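Acetyl-CoA acetyltransferase A (Ascaris suum, PDB 6BJA) probably transfers acyl groups to and from coenzyme A as a thiolase, making or cleaving acetoacetyl-CoA-type thioesters in lipid metabolism. Local coordinates at residues 24-29 and 221-226; 201-206 and 364-369; 129-134 and 149-154; 317-322 and 370-375. One frame throughout, in Å; residues are numbered along the deposited sequence.

Interaction 1: residues 24-29 and 221-226; sequences FRSTLT and EDEEYK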
loop_
_atom_site.group_PDB
_atom_site.type_symbol
_atom_site.label_atom_id
_atom_site.label_comp_id
_atom_site.label_asym_id
_atom_site.label_seq_id
_atom_site.Cartn_x
_atom_site.Cartn_y
_atom_site.Cartn_z
ATOM N N PHE A 24 -16.549 15.688 -4.734
ATOM C CA PHE A 24 -15.597 14.654 -4.364
ATOM C C PHE A 24 -15.539 14.410 -2.862
ATOM O O PHE A 24 -15.388 15.362 -2.083
ATOM C CB PHE A 24 -14.247 15.093 -4.904
ATOM C CG PHE A 24 -13.124 14.129 -4.694
ATOM C CD1 PHE A 24 -13.178 12.831 -5.193
ATOM C CD2 PHE A 24 -11.964 14.547 -4.071
ATOM C CE1 PHE A 24 -12.103 11.962 -5.033
ATOM C CE2 PHE A 24 -10.882 13.688 -3.910
ATOM C CZ PHE A 24 -10.955 12.398 -4.393
ATOM N N ARG A 25 -15.652 13.137 -2.469
ATOM C CA ARG A 25 -15.611 12.722 -1.069
ATOM C C ARG A 25 -16.675 13.453 -0.260
ATOM O O ARG A 25 -16.425 13.891 0.860
ATOM C CB ARG A 25 -14.230 12.973 -0.458
ATOM C CG ARG A 25 -13.051 12.348 -1.211
ATOM C CD ARG A 25 -13.095 10.841 -1.196
ATOM N NE ARG A 25 -13.134 10.286 0.154
ATOM C CZ ARG A 25 -13.386 9.014 0.448
ATOM N NH1 ARG A 25 -13.595 8.116 -0.514
ATOM N NH2 ARG A 25 -13.428 8.630 1.721
ATOM N N SER A 26 -17.864 13.559 -0.837
ATOM C CA SER A 26 -18.985 14.249 -0.206
ATOM C C SER A 26 -20.151 13.295 0.031
ATOM O O SER A 26 -19.955 12.136 0.402
ATOM C CB SER A 26 -19.398 15.435 -1.086
ATOM O OG SER A 26 -20.323 16.283 -0.413
ATOM N N THR A 27 -21.362 13.793 -0.182
ATOM C CA THR A 27 -22.575 13.122 0.222
ATOM C C THR A 27 -22.773 11.723 -0.353
ATOM O O THR A 27 -23.354 10.862 0.306
ATOM C CB THR A 27 -23.765 14.004 -0.161
ATOM O OG1 THR A 27 -23.571 15.320 0.400
ATOM C CG2 THR A 27 -25.081 13.414 0.332
ATOM N N LEU A 28 -22.256 11.475 -1.553
ATOM C CA LEU A 28 -22.441 10.178 -2.187
ATOM C C LEU A 28 -21.253 9.235 -2.000
ATOM O O LEU A 28 -21.216 8.192 -2.626
ATOM C CB LEU A 28 -22.708 10.346 -3.687
ATOM C CG LEU A 28 -23.961 11.137 -4.060
ATOM C CD1 LEU A 28 -24.078 11.198 -5.566
ATOM C CD2 LEU A 28 -25.216 10.523 -3.440
ATOM N N THR A 29 -20.302 9.571 -1.138
ATOM C CA THR A 29 -19.121 8.713 -0.963
ATOM C C THR A 29 -19.473 7.267 -0.644
ATOM O O THR A 29 -18.825 6.346 -1.123
ATOM C CB THR A 29 -18.211 9.246 0.153
ATOM O OG1 THR A 29 -17.756 10.553 -0.182
ATOM C CG2 THR A 29 -16.987 8.369 0.332
ATOM N N GLU A 221 -30.104 18.005 -4.732
ATOM C CA GLU A 221 -29.581 19.133 -5.520
ATOM C C GLU A 221 -28.101 18.931 -5.825
ATOM O O GLU A 221 -27.372 18.408 -5.002
ATOM C CB GLU A 221 -29.740 20.468 -4.778
ATOM C CG GLU A 221 -31.138 20.850 -4.426
ATOM C CD GLU A 221 -31.200 22.258 -3.848
ATOM O OE1 GLU A 221 -30.130 22.844 -3.552
ATOM O OE2 GLU A 221 -32.327 22.773 -3.708
ATOM N N ASP A 222 -27.671 19.355 -7.005
ATOM C CA ASP A 222 -26.265 19.385 -7.343
ATOM C C ASP A 222 -25.482 20.148 -6.279
ATOM O O ASP A 222 -25.968 21.150 -5.742
ATOM C CB ASP A 222 -26.049 20.046 -8.710
ATOM C CG ASP A 222 -26.731 19.301 -9.847
ATOM O OD1 ASP A 222 -26.721 18.041 -9.867
ATOM O OD2 ASP A 222 -27.272 19.974 -10.740
ATOM N N GLU A 223 -24.273 19.693 -5.978
ATOM C CA GLU A 223 -23.461 20.304 -4.928
ATOM C C GLU A 223 -22.452 21.336 -5.402
ATOM O O GLU A 223 -22.186 22.295 -4.701
ATOM C CB GLU A 223 -22.710 19.214 -4.145
ATOM C CG GLU A 223 -23.616 18.274 -3.406
ATOM C CD GLU A 223 -22.906 17.393 -2.376
ATOM O OE1 GLU A 223 -21.719 17.049 -2.581
ATOM O OE2 GLU A 223 -23.544 17.051 -1.346
ATOM N N GLU A 224 -21.841 21.127 -6.567
ATOM C CA GLU A 224 -20.676 21.934 -6.922
ATOM C C GLU A 224 -21.000 23.401 -7.106
ATOM O O GLU A 224 -20.171 24.251 -6.781
ATOM C CB GLU A 224 -20.018 21.401 -8.195
ATOM C CG GLU A 224 -18.942 22.345 -8.800
ATOM C CD GLU A 224 -17.766 22.686 -7.868
ATOM O OE1 GLU A 224 -17.412 21.845 -6.992
ATOM O OE2 GLU A 224 -17.159 23.792 -8.049
ATOM N N TYR A 225 -22.174 23.721 -7.637
ATOM C CA TYR A 225 -22.428 25.108 -8.043
ATOM C C TYR A 225 -22.478 26.033 -6.833
ATOM O O TYR A 225 -22.300 27.252 -6.978
ATOM C CB TYR A 225 -23.717 25.208 -8.859
ATOM C CG TYR A 225 -24.998 25.212 -8.047
ATOM C CD1 TYR A 225 -25.632 24.029 -7.714
ATOM C CD2 TYR A 225 -25.576 26.403 -7.637
ATOM C CE1 TYR A 225 -26.796 24.019 -6.973
ATOM C CE2 TYR A 225 -26.740 26.403 -6.894
ATOM C CZ TYR A 225 -27.346 25.220 -6.571
ATOM O OH TYR A 225 -28.520 25.213 -5.827
ATOM N N LYS A 226 -22.708 25.461 -5.651
ATOM C CA LYS A 226 -22.766 26.257 -4.416
ATOM C C LYS A 226 -21.389 26.623 -3.859
ATOM O O LYS A 226 -21.290 27.432 -2.926
ATOM C CB LYS A 226 -23.561 25.503 -3.347
ATOM C CG LYS A 226 -24.961 25.146 -3.795
ATOM C CD LYS A 226 -25.698 24.327 -2.744
ATOM C CE LYS A 226 -26.622 23.294 -3.380
ATOM N NZ LYS A 226 -27.494 22.623 -2.380
#
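A forked, purely polar contact ties two surface loops together: the carboxylate of Glu223 takes one hydroxyl on each oxygen, from Ser26 and Thr27. The first loop follows strand 11-23, and the second leads toward strand 257-267 of the same mixed sheet. Ser26 OG donates to Glu223 OE1 over 2.7 Å, arriving on the syn side and 18° out of the carboxylate plane. Thr27 OG1 donates to Glu223 OE2 at 2.5 Å, a very short bond. Glu223 spans the gap by running extended beyond CG (chi2 -167°), so that only its carboxylate end meets the other loop. Both loops lie in the N-terminal thiolase region, and Glu223 is also bonded through its backbone to Ile21 of strand 11-23. The two hydroxyls are presented by a type I beta turn from Ser26 to Thr29. That turn is closed at Ser26 O, which receives both Thr29 N at 3.0 Å and Thr29 OG1 at 2.8 Å. With an acceptor oxygen for each hydroxyl, the carboxylate is limited in its rotation about CG-CD. Glu223 OE1 also accepts from Ser23 N, at the end of strand 11-23, and has a long, weak ion pair with Arg227.

Interaction 2: residues 201-206 and 364-369; sequences NKEVVP and IVVTLV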
loop_
_atom_site.group_PDB
_atom_site.type_symbol
_atom_site.label_atom_id
_atom_site.label_comp_id
_atom_site.label_asym_id
_atom_site.label_seq_id
_atom_site.Cartn_x
_atom_site.Cartn_y
_atom_site.Cartn_z
ATOM N N ASN A 201 -36.130 20.160 -12.269
ATOM C CA ASN A 201 -37.087 19.296 -11.578
ATOM C C ASN A 201 -37.683 18.195 -12.423
ATOM O O ASN A 201 -38.218 17.229 -11.858
ATOM C CB ASN A 201 -38.213 20.132 -10.988
ATOM C CG ASN A 201 -37.767 20.938 -9.787
ATOM O OD1 ASN A 201 -36.624 20.831 -9.335
ATOM N ND2 ASN A 201 -38.662 21.754 -9.266
ATOM N N LYS A 202 -37.587 18.271 -13.750
ATOM C CA LYS A 202 -38.081 17.164 -14.591
ATOM C C LYS A 202 -37.106 16.012 -14.683
ATOM O O LYS A 202 -37.510 14.893 -14.991
ATOM C CB LYS A 202 -38.381 17.625 -16.017
ATOM C CG LYS A 202 -39.485 18.692 -16.079
ATOM C CD LYS A 202 -39.835 19.073 -17.512
ATOM C CE LYS A 202 -38.702 19.822 -18.185
ATOM N NZ LYS A 202 -39.088 20.260 -19.583
ATOM N N GLU A 203 -35.824 16.294 -14.466
ATOM C CA GLU A 203 -34.770 15.327 -14.763
ATOM C C GLU A 203 -34.067 14.715 -13.569
ATOM O O GLU A 203 -33.512 13.624 -13.688
ATOM C CB GLU A 203 -33.711 15.993 -15.656
ATOM C CG GLU A 203 -32.757 16.972 -14.970
ATOM C CD GLU A 203 -32.032 17.832 -15.987
ATOM O OE1 GLU A 203 -30.760 17.820 -16.039
ATOM O OE2 GLU A 203 -32.747 18.545 -16.741
ATOM N N VAL A 204 -34.020 15.423 -12.447
ATOM C CA VAL A 204 -33.258 14.957 -11.291
ATOM C C VAL A 204 -34.069 14.012 -10.440
ATOM O O VAL A 204 -35.235 14.303 -10.104
ATOM C CB VAL A 204 -32.755 16.147 -10.425
ATOM C CG1 VAL A 204 -32.109 15.651 -9.144
ATOM C CG2 VAL A 204 -31.720 16.941 -11.191
ATOM N N VAL A 205 -33.457 12.897 -10.072
ATOM C CA VAL A 205 -34.084 11.938 -9.177
ATOM C C VAL A 205 -33.288 11.941 -7.871
ATOM O O VAL A 205 -32.052 11.889 -7.875
ATOM C CB VAL A 205 -34.161 10.561 -9.848
ATOM C CG1 VAL A 205 -34.836 10.727 -11.192
ATOM C CG2 VAL A 205 -32.820 9.992 -10.062
ATOM N N PRO A 206 -33.983 12.056 -6.734
ATOM C CA PRO A 206 -33.234 12.167 -5.485
ATOM C C PRO A 206 -32.578 10.860 -5.099
ATOM O O PRO A 206 -33.113 9.791 -5.419
ATOM C CB PRO A 206 -34.312 12.553 -4.469
ATOM C CG PRO A 206 -35.562 11.963 -5.027
ATOM C CD PRO A 206 -35.441 12.163 -6.516
ATOM N N ILE A 364 -25.399 15.216 -20.141
ATOM C CA ILE A 364 -25.722 16.376 -20.973
ATOM C C ILE A 364 -26.861 16.099 -21.957
ATOM O O ILE A 364 -27.627 17.002 -22.291
ATOM C CB ILE A 364 -24.496 16.930 -21.743
ATOM C CG1 ILE A 364 -23.948 15.956 -22.798
ATOM C CG2 ILE A 364 -23.427 17.338 -20.738
ATOM C CD1 ILE A 364 -22.918 16.607 -23.789
ATOM N N VAL A 365 -27.043 14.851 -22.366
ATOM C CA VAL A 365 -28.215 14.505 -23.167
ATOM C C VAL A 365 -29.497 14.661 -22.341
ATOM O O VAL A 365 -30.508 15.187 -22.827
ATOM C CB VAL A 365 -28.121 13.078 -23.723
ATOM C CG1 VAL A 365 -29.422 12.654 -24.381
ATOM C CG2 VAL A 365 -26.964 12.969 -24.722
ATOM N N VAL A 366 -29.473 14.197 -21.090
ATOM C CA VAL A 366 -30.610 14.375 -20.192
ATOM C C VAL A 366 -30.945 15.859 -20.028
ATOM O O VAL A 366 -32.095 16.255 -20.191
ATOM C CB VAL A 366 -30.340 13.721 -18.812
ATOM C CG1 VAL A 366 -31.422 14.116 -17.812
ATOM C CG2 VAL A 366 -30.256 12.212 -18.956
ATOM N N THR A 367 -29.953 16.691 -19.730
ATOM C CA THR A 367 -30.190 18.115 -19.554
ATOM C C THR A 367 -30.704 18.761 -20.836
ATOM O O THR A 367 -31.647 19.591 -20.792
ATOM C CB THR A 367 -28.918 18.780 -19.063
ATOM O OG1 THR A 367 -28.610 18.228 -17.773
ATOM C CG2 THR A 367 -29.075 20.288 -18.940
ATOM N N LEU A 368 -30.140 18.381 -21.976
ATOM C CA LEU A 368 -30.612 18.906 -23.253
ATOM C C LEU A 368 -32.082 18.556 -23.499
ATOM O O LEU A 368 -32.878 19.425 -23.881
ATOM C CB LEU A 368 -29.749 18.374 -24.403
ATOM C CG LEU A 368 -30.174 18.823 -25.797
ATOM C CD1 LEU A 368 -29.961 20.326 -25.960
ATOM C CD2 LEU A 368 -29.426 18.050 -26.861
ATOM N N VAL A 369 -32.423 17.281 -23.328
ATOM C CA VAL A 369 -33.766 16.808 -23.608
ATOM C C VAL A 369 -34.761 17.644 -22.815
ATOM O O VAL A 369 -35.774 18.100 -23.351
ATOM C CB VAL A 369 -33.904 15.302 -23.271
ATOM C CG1 VAL A 369 -35.383 14.889 -23.143
ATOM C CG2 VAL A 369 -33.200 14.469 -24.331
HETATM O O HOH W 1 -32.497 20.608 -18.377
#
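Glu203 meets helix 357-371 with both its carboxylate and its CB. Thr367 OG1 donates to Glu203 OE1 at 2.8 Å, on the syn side and 16° out of the carboxylate plane. Glu203 OE2 takes a hydrogen from a water at 2.6 Å, and the same water donates to Thr367 O at 2.8 Å, so both carboxylate oxygens are joined to one helical residue. Nearer the backbone, Glu203 CB rests on Val366 CG1 at 3.7 Å. Glu203 CG lies between the backbone N and the carbonyl carbon (chi1 76°), and the chain then runs extended to bring the acid to Thr367 across the helix surface. Around this buried core, Arg18 NE forms a salt bridge to Glu203 OE1, which probably favours the ionised acid, while Arg363 NH1 bonds to Thr367 OG1. Backbone bonds from Glu203 and Val205 to Arg18 attach the loop to strand 11-23. The arrangement belongs to the layered alpha/beta thiolase fold, where a loop of the N-terminal family region is held against a helix of the C-terminal one.

Interaction 3: residues 129-134 and 149-154; sequences PFYVPR and QRDGLM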
loop_
_atom_site.group_PDB
_atom_site.type_symbol
_atom_site.label_atom_id
_atom_site.label_comp_id
_atom_site.label_asym_id
_atom_site.label_seq_id
_atom_site.Cartn_x
_atom_site.Cartn_y
_atom_site.Cartn_z
ATOM N N PRO A 129 -9.540 4.035 -6.497
ATOM C CA PRO A 129 -8.493 3.684 -5.540
ATOM C C PRO A 129 -7.103 4.126 -5.945
ATOM O O PRO A 129 -6.939 4.811 -6.950
ATOM C CB PRO A 129 -8.567 2.163 -5.517
ATOM C CG PRO A 129 -8.855 1.829 -6.973
ATOM C CD PRO A 129 -9.852 2.911 -7.397
ATOM N N PHE A 130 -6.123 3.705 -5.148
ATOM C CA PHE A 130 -4.724 3.816 -5.500
ATOM C C PHE A 130 -4.222 2.436 -5.867
ATOM O O PHE A 130 -4.775 1.443 -5.408
ATOM C CB PHE A 130 -3.895 4.394 -4.355
ATOM C CG PHE A 130 -4.345 5.756 -3.921
ATOM C CD1 PHE A 130 -3.858 6.884 -4.542
ATOM C CD2 PHE A 130 -5.252 5.892 -2.905
ATOM C CE1 PHE A 130 -4.284 8.132 -4.149
ATOM C CE2 PHE A 130 -5.676 7.142 -2.514
ATOM C CZ PHE A 130 -5.180 8.251 -3.140
ATOM N N TYR A 131 -3.175 2.391 -6.686
ATOM C CA TYR A 131 -2.624 1.139 -7.179
ATOM C C TYR A 131 -1.245 0.848 -6.605
ATOM O O TYR A 131 -0.360 1.699 -6.629
ATOM C CB TYR A 131 -2.505 1.179 -8.711
ATOM C CG TYR A 131 -3.764 1.543 -9.477
ATOM C CD1 TYR A 131 -4.999 1.041 -9.097
ATOM C CD2 TYR A 131 -3.703 2.347 -10.615
ATOM C CE1 TYR A 131 -6.132 1.334 -9.812
ATOM C CE2 TYR A 131 -4.828 2.649 -11.336
ATOM C CZ TYR A 131 -6.049 2.136 -10.927
ATOM O OH TYR A 131 -7.190 2.413 -11.639
ATOM N N VAL A 132 -1.087 -0.373 -6.110
ATOM C CA VAL A 132 0.217 -0.987 -5.826
ATOM C C VAL A 132 0.554 -1.936 -6.963
ATOM O O VAL A 132 -0.253 -2.794 -7.294
ATOM C CB VAL A 132 0.185 -1.768 -4.508
ATOM C CG1 VAL A 132 1.519 -2.425 -4.215
ATOM C CG2 VAL A 132 -0.207 -0.863 -3.354
ATOM N N PRO A 133 1.739 -1.799 -7.569
ATOM C CA PRO A 133 2.028 -2.684 -8.708
ATOM C C PRO A 133 2.209 -4.145 -8.314
ATOM O O PRO A 133 2.556 -4.457 -7.172
ATOM C CB PRO A 133 3.333 -2.103 -9.279
ATOM C CG PRO A 133 3.959 -1.415 -8.152
ATOM C CD PRO A 133 2.824 -0.824 -7.355
ATOM N N ARG A 134 1.916 -5.044 -9.257
ATOM C CA ARG A 134 2.121 -6.465 -9.087
ATOM C C ARG A 134 3.614 -6.732 -9.060
ATOM O O ARG A 134 4.387 -5.981 -9.636
ATOM C CB ARG A 134 1.448 -7.233 -10.229
ATOM C CG ARG A 134 1.559 -8.772 -10.179
ATOM C CD ARG A 134 0.593 -9.437 -9.204
ATOM N NE ARG A 134 -0.751 -8.926 -9.364
ATOM C CZ ARG A 134 -1.843 -9.441 -8.822
ATOM N NH1 ARG A 134 -1.817 -10.560 -8.081
ATOM N NH2 ARG A 134 -2.983 -8.849 -9.069
ATOM N N GLN A 149 -5.714 10.121 -11.550
ATOM C CA GLN A 149 -4.687 10.678 -12.399
ATOM C C GLN A 149 -4.390 9.770 -13.581
ATOM O O GLN A 149 -4.538 10.141 -14.738
ATOM C CB GLN A 149 -3.435 10.880 -11.567
ATOM C CG GLN A 149 -2.455 11.881 -12.070
ATOM C CD GLN A 149 -1.496 12.278 -10.964
ATOM O OE1 GLN A 149 -0.793 11.429 -10.405
ATOM N NE2 GLN A 149 -1.497 13.562 -10.607
ATOM N N ARG A 150 -3.963 8.555 -13.275
ATOM C CA ARG A 150 -3.462 7.667 -14.298
ATOM C C ARG A 150 -4.529 7.226 -15.299
ATOM O O ARG A 150 -4.273 7.196 -16.505
ATOM C CB ARG A 150 -2.824 6.454 -13.642
ATOM C CG ARG A 150 -2.427 5.350 -14.600
ATOM C CD ARG A 150 -1.385 5.793 -15.593
ATOM N NE ARG A 150 -0.975 4.645 -16.394
ATOM C CZ ARG A 150 -0.514 4.699 -17.643
ATOM N NH1 ARG A 150 -0.402 5.852 -18.292
ATOM N NH2 ARG A 150 -0.168 3.577 -18.253
ATOM N N ASP A 151 -5.722 6.881 -14.818
ATOM C CA ASP A 151 -6.756 6.334 -15.690
ATOM C C ASP A 151 -7.857 7.345 -16.042
ATOM O O ASP A 151 -8.712 7.061 -16.879
ATOM C CB ASP A 151 -7.378 5.093 -15.027
ATOM C CG ASP A 151 -6.396 3.917 -14.898
ATOM O OD1 ASP A 151 -5.384 3.883 -15.626
ATOM O OD2 ASP A 151 -6.663 3.010 -14.072
ATOM N N GLY A 152 -7.848 8.518 -15.404
ATOM C CA GLY A 152 -8.899 9.497 -15.617
ATOM C C GLY A 152 -8.467 10.815 -16.245
ATOM O O GLY A 152 -8.985 11.191 -17.299
ATOM N N LEU A 153 -7.517 11.506 -15.618
ATOM C CA LEU A 153 -7.281 12.928 -15.917
ATOM C C LEU A 153 -6.030 13.223 -16.726
ATOM O O LEU A 153 -5.897 14.319 -17.263
ATOM C CB LEU A 153 -7.228 13.725 -14.616
ATOM C CG LEU A 153 -8.476 13.587 -13.739
ATOM C CD1 LEU A 153 -8.337 14.350 -12.441
ATOM C CD2 LEU A 153 -9.687 14.064 -14.479
ATOM N N MET A 154 -5.119 12.261 -16.793
ATOM C CA MET A 154 -3.885 12.385 -17.578
ATOM C C MET A 154 -4.086 11.855 -18.984
ATOM O O MET A 154 -4.581 10.743 -19.174
ATOM C CB MET A 154 -2.749 11.616 -16.909
ATOM C CG MET A 154 -2.276 12.173 -15.594
ATOM S SD MET A 154 -1.217 13.628 -15.846
ATOM C CE MET A 154 0.190 12.936 -16.680
#
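Asp151 OD2 is gripped by two donors: Tyr131 OH of the same chain and the backbone N of Gly67 in the second subunit. The tyrosine bond is short, 2.6 Å from Tyr131 OH to Asp151 OD2. It reaches the carboxylate on its anti side and 27° out of its plane. Seen from the ring, the oxygen lies at the edge, near the ring plane, and also stands 3.3 Å from Tyr131 CE2. Ring and carboxylate planes are turned 44° apart. Tyr131 CG stands anti to its carbonyl carbon (chi1 -53°), which sends the ring from strand 130-132 toward helix 147-153. Asp151 sits near the end of that helix, in a wider pi-type turn where Met154 N bonds to Gln149 O at 3.0 Å. Strand 130-132 pairs antiparallel with strand 145-146 of its own chain and also with a strand of the second subunit, so the sheet continues across the interface. Arg150 NE reaches Gly67 O of that subunit, so neighbouring residues engage its N and O. A buried carboxylate oxygen with a phenol and an amide pointing at it probably stays ionised, and its two bonds join the intrachain strand-helix contact directly to the subunit interface.

Interaction 4: residues 317-322 and 370-375; sequences IALWEI and HALKSD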
loop_
_atom_site.group_PDB
_atom_site.type_symbol
_atom_site.label_atom_id
_atom_site.label_comp_id
_atom_site.label_asym_id
_atom_site.label_seq_id
_atom_site.Cartn_x
_atom_site.Cartn_y
_atom_site.Cartn_z
ATOM N N ILE A 317 -30.683 24.967 -34.925
ATOM C CA ILE A 317 -30.580 24.306 -33.621
ATOM C C ILE A 317 -30.983 25.275 -32.518
ATOM O O ILE A 317 -30.419 26.357 -32.380
ATOM C CB ILE A 317 -29.142 23.793 -33.380
ATOM C CG1 ILE A 317 -28.699 22.890 -34.531
ATOM C CG2 ILE A 317 -29.004 23.136 -32.011
ATOM C CD1 ILE A 317 -29.574 21.668 -34.826
ATOM N N ALA A 318 -31.974 24.887 -31.732
ATOM C CA ALA A 318 -32.484 25.750 -30.680
ATOM C C ALA A 318 -31.547 25.847 -29.480
ATOM O O ALA A 318 -31.349 26.928 -28.923
ATOM C CB ALA A 318 -33.850 25.264 -30.227
ATOM N N LEU A 319 -31.020 24.702 -29.048
ATOM C CA LEU A 319 -30.184 24.629 -27.859
ATOM C C LEU A 319 -29.013 23.701 -28.072
ATOM O O LEU A 319 -29.129 22.707 -28.777
ATOM C CB LEU A 319 -30.965 24.118 -26.652
ATOM C CG LEU A 319 -32.031 25.035 -26.075
ATOM C CD1 LEU A 319 -32.731 24.265 -24.945
ATOM C CD2 LEU A 319 -31.470 26.343 -25.567
ATOM N N TRP A 320 -27.929 24.027 -27.386
ATOM C CA TRP A 320 -26.686 23.273 -27.425
ATOM C C TRP A 320 -26.282 22.884 -26.028
ATOM O O TRP A 320 -26.422 23.680 -25.101
ATOM C CB TRP A 320 -25.555 24.099 -28.050
ATOM C CG TRP A 320 -25.839 24.578 -29.405
ATOM C CD1 TRP A 320 -26.538 25.699 -29.739
ATOM C CD2 TRP A 320 -25.414 23.987 -30.636
ATOM N NE1 TRP A 320 -26.594 25.831 -31.103
ATOM C CE2 TRP A 320 -25.924 24.788 -31.678
ATOM C CE3 TRP A 320 -24.685 22.837 -30.955
ATOM C CZ2 TRP A 320 -25.687 24.489 -33.023
ATOM C CZ3 TRP A 320 -24.460 22.546 -32.285
ATOM C CH2 TRP A 320 -24.978 23.356 -33.300
ATOM N N GLU A 321 -25.763 21.656 -25.889
ATOM C CA GLU A 321 -25.006 21.271 -24.711
ATOM C C GLU A 321 -23.604 20.912 -25.157
ATOM O O GLU A 321 -23.436 19.973 -25.950
ATOM C CB GLU A 321 -25.626 20.081 -23.977
ATOM C CG GLU A 321 -26.855 20.409 -23.172
ATOM C CD GLU A 321 -26.571 21.177 -21.888
ATOM O OE1 GLU A 321 -25.610 20.841 -21.168
ATOM O OE2 GLU A 321 -27.338 22.102 -21.565
ATOM N N ILE A 322 -22.618 21.639 -24.651
ATOM C CA ILE A 322 -21.205 21.302 -24.877
ATOM C C ILE A 322 -20.610 21.009 -23.522
ATOM O O ILE A 322 -20.626 21.844 -22.631
ATOM C CB ILE A 322 -20.391 22.434 -25.606
ATOM C CG1 ILE A 322 -18.902 22.098 -25.668
ATOM C CG2 ILE A 322 -20.558 23.792 -24.924
ATOM C CD1 ILE A 322 -18.589 20.873 -26.477
ATOM N N HIS A 370 -34.470 17.893 -21.548
ATOM C CA HIS A 370 -35.465 18.528 -20.698
ATOM C C HIS A 370 -35.465 20.061 -20.776
ATOM O O HIS A 370 -36.378 20.704 -20.286
ATOM C CB HIS A 370 -35.278 18.047 -19.273
ATOM C CG HIS A 370 -35.754 16.651 -19.095
ATOM N ND1 HIS A 370 -37.073 16.295 -19.291
ATOM C CD2 HIS A 370 -35.088 15.506 -18.808
ATOM C CE1 HIS A 370 -37.198 14.993 -19.110
ATOM N NE2 HIS A 370 -36.010 14.495 -18.807
ATOM N N ALA A 371 -34.453 20.635 -21.423
ATOM C CA ALA A 371 -34.429 22.082 -21.677
ATOM C C ALA A 371 -35.121 22.439 -22.998
ATOM O O ALA A 371 -35.713 23.519 -23.133
ATOM C CB ALA A 371 -32.994 22.583 -21.682
ATOM N N LEU A 372 -35.037 21.541 -23.974
ATOM C CA LEU A 372 -35.721 21.719 -25.246
ATOM C C LEU A 372 -37.227 21.800 -25.073
ATOM O O LEU A 372 -37.799 21.081 -24.254
ATOM C CB LEU A 372 -35.408 20.572 -26.198
ATOM C CG LEU A 372 -34.006 20.514 -26.807
ATOM C CD1 LEU A 372 -33.795 19.167 -27.501
ATOM C CD2 LEU A 372 -33.771 21.671 -27.794
ATOM N N LYS A 373 -37.855 22.672 -25.858
ATOM C CA LYS A 373 -39.311 22.679 -25.975
ATOM C C LYS A 373 -39.753 21.834 -27.165
ATOM O O LYS A 373 -38.949 21.515 -28.043
ATOM C CB LYS A 373 -39.815 24.119 -26.108
ATOM C CG LYS A 373 -39.452 24.986 -24.907
ATOM C CD LYS A 373 -39.708 26.462 -25.162
ATOM C CE LYS A 373 -38.906 27.313 -24.177
ATOM N NZ LYS A 373 -39.063 26.804 -22.778
ATOM N N SER A 374 -41.027 21.451 -27.195
ATOM C CA SER A 374 -41.527 20.572 -28.247
ATOM C C SER A 374 -41.224 21.120 -29.641
ATOM O O SER A 374 -41.404 22.310 -29.891
ATOM C CB SER A 374 -43.035 20.352 -28.094
ATOM O OG SER A 374 -43.320 19.673 -26.879
ATOM N N ASP A 375 -40.762 20.221 -30.516
ATOM C CA ASP A 375 -40.438 20.480 -31.923
ATOM C C ASP A 375 -39.082 21.158 -32.104
ATOM O O ASP A 375 -38.642 21.350 -33.234
ATOM C CB ASP A 375 -41.534 21.316 -32.609
ATOM C CG ASP A 375 -42.856 20.584 -32.691
ATOM O OD1 ASP A 375 -42.835 19.374 -32.984
ATOM O OD2 ASP A 375 -43.911 21.218 -32.472
#
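Leu319 is the bump, pushing from strand 319-322 into the bend where helix 357-371 gives out. Its CD1 methyl enters a shallow hollow at the helix end, touching Ala371 CB at 3.7 Å and Ala371 O at 3.6 Å. The same methyl lies 3.7 Å from Leu372 N, so backbone atoms as well as a side chain shape the hollow. Ala371 adds only a methyl here, and the leucine branch lies against the main chain. Leu372, the first residue past the helix to leave helical angles, returns the fit: its CD2 lies 3.9 Å from Leu319 CB, against the base of the opposing side chain. The two leucines slide past each other in opposite directions, each branch running toward the other's backbone. Leu372 CG stands anti to the carbonyl carbon (chi1 -72°), and chi2 of 169° extends CD1 along the chain, which leaves CD2 as the side branch that meets the strand. CD2 also makes a looser contact with Ala318 CB at 4.3 Å. No hydrogen bond crosses between the segments. Leu368, one helical turn before Leu372, adds to the cover on Leu319, while Trp320 turns away from this helix toward helix 298-310. The helix end and the residue after it cover strand 319-322, outermost in this chain's sheet, in the connection through helix 357-371 to adjacent parallel strand 377-384, as in the layered thiolase fold.

Overall arrangement
Interactions 2 and 4 share helix 357-371, with centres about 12 Å apart. They touch where Lys202 NZ probably bonds to His370 O at 2.8 Å, and where Glu321 packs against Ile364 and Thr367. Interaction 1 lies about 17 Å from interaction 2, centre to centre; Arg18 of strand 11-23 links their surroundings, pairing with Asp222 and Glu203. Interaction 3 is far from interaction 4, about 37 Å between centres, but its nearest atoms come within about 7 Å of interaction 1, and both meet the second subunit. Leu153 touches coenzyme A, and the Ser26 side chain is about 11 Å from a bound coenzyme A. Side chains of Thr367 and His355, the predicted proton acceptor, are about 12 Å apart.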